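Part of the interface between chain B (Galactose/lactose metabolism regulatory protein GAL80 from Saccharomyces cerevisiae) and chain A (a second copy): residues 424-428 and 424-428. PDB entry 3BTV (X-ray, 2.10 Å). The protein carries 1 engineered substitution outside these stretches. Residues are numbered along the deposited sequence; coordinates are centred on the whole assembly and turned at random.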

# COMPACT_ATOMS: atom_id res chain seq x y z
N MET B 424 9.53 1.95 17.78
CA MET B 424 10.96 1.96 17.47
C MET B 424 11.28 2.61 16.13
O MET B 424 12.42 2.98 15.86
CB MET B 424 11.52 0.54 17.46
CG MET B 424 11.45 -0.21 18.78
SD MET B 424 12.02 -1.92 18.64
CE MET B 424 13.72 -1.70 18.09
N GLY B 425 10.28 2.73 15.27
CA GLY B 425 10.54 3.18 13.92
C GLY B 425 11.53 2.25 13.23
O GLY B 425 12.38 2.69 12.45
N SER B 426 11.42 0.95 13.50
CA SER B 426 12.26 -0.01 12.79
C SER B 426 11.49 -1.10 12.05
O SER B 426 10.38 -1.47 12.43
CB SER B 426 13.24 -0.68 13.74
OG SER B 426 12.61 -1.75 14.41
N THR B 427 12.13 -1.61 11.01
CA THR B 427 11.68 -2.81 10.34
C THR B 427 12.13 -4.01 11.16
O THR B 427 13.32 -4.19 11.42
CB THR B 427 12.30 -2.89 8.95
OG1 THR B 427 11.85 -1.78 8.17
CG2 THR B 427 11.91 -4.20 8.26
N LEU B 428 11.17 -4.82 11.58
CA LEU B 428 11.45 -5.93 12.48
C LEU B 428 11.45 -7.29 11.80
O LEU B 428 10.58 -7.60 10.97
CB LEU B 428 10.42 -5.96 13.61
CG LEU B 428 10.42 -4.75 14.55
CD1 LEU B 428 9.42 -4.98 15.71
CD2 LEU B 428 11.85 -4.55 15.08
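Chain A, residues 424-428: MGSTL

Chain A lays its Gly-Ser-Thr segment against the same segment of chain B, running the opposite way: the two CA 425-to-427 directions differ by 151°. The register is nearly symmetric about the serines. Ser B426 CA lies 4.1 Å from Ser A426 CA, Gly B425 CA lies 5.0 Å from Thr A427 CA, and Thr B427 CA lies 4.9 Å from Gly A425 CA.

A single beta bridge joins the backbones at the serine pair. Thr A427 N donates to Gly B425 O at 2.8 Å and Thr B427 N donates to Gly A425 O at 2.9 Å, both at 156°. The serines sit between these bonds in extended conformation, with phi/psi of -124/153 in Ser B426 and -143/158 in Ser A426.

Each glycine is the first residue to leave a helix, and its positive phi (59° in Gly B425, 68° in Gly A425) is a region that favours glycine. An ideal CB on Gly B425 would lie 3.8 Å from Thr A427 CB, and one on Gly A425 3.9 Å from Thr B427 CB.

Both serines adopt the p rotamer, yet CA-to-CB points away from chain A in Ser B426 but sideways in Ser A426, whose CB comes 3.5 Å from Gly B425 O. The threonines point sideways and share the m rotamer. Each sets its CB against the carbonyl its own N bonds: Thr B427 CB is 3.3 Å from Gly A425 O, Thr A427 CB 3.5 Å from Gly B425 O. No side-chain hydroxyl bonds across the contact; Thr B427 OG1 is hydrogen-bonded elsewhere in the structure. One water donates to Gly A425 O and Thr B427 O, 3.0 Å from each.

Met B424, Leu B428, Met A424 and Leu A428 stay out of the contact. The rule is economical: main chain supplies the direct polar pairing, while threonine CB atoms pack beside the glycines.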

# COMPACT_ATOMS: atom_id res chain seq x y z
N MET A 424 19.03 0.09 5.94
CA MET A 424 19.15 0.19 7.40
C MET A 424 18.03 -0.57 8.08
O MET A 424 18.14 -0.95 9.24
CB MET A 424 19.08 1.65 7.88
CG MET A 424 20.19 2.58 7.39
SD MET A 424 19.78 4.30 7.82
CE MET A 424 19.68 4.21 9.62
N GLY A 425 16.93 -0.75 7.36
CA GLY A 425 15.78 -1.41 7.96
C GLY A 425 15.16 -0.53 9.02
O GLY A 425 14.76 -1.00 10.08
N SER A 426 15.07 0.77 8.76
CA SER A 426 14.39 1.64 9.71
C SER A 426 13.60 2.75 9.04
O SER A 426 13.86 3.12 7.90
CB SER A 426 15.39 2.24 10.71
OG SER A 426 16.45 2.87 10.04
N THR A 427 12.61 3.28 9.76
CA THR A 427 11.88 4.45 9.30
C THR A 427 12.80 5.67 9.42
O THR A 427 13.48 5.85 10.42
CB THR A 427 10.62 4.62 10.14
OG1 THR A 427 9.84 3.43 10.06
CG2 THR A 427 9.81 5.81 9.68
N LEU A 428 12.82 6.51 8.39
CA LEU A 428 13.81 7.60 8.35
C LEU A 428 13.11 8.94 8.44
O LEU A 428 12.03 9.12 7.87
CB LEU A 428 14.63 7.52 7.06
CG LEU A 428 16.08 7.04 7.08
CD1 LEU A 428 16.39 6.14 8.26
CD2 LEU A 428 16.46 6.39 5.75
O HOH W 1 16.23 -3.33 11.14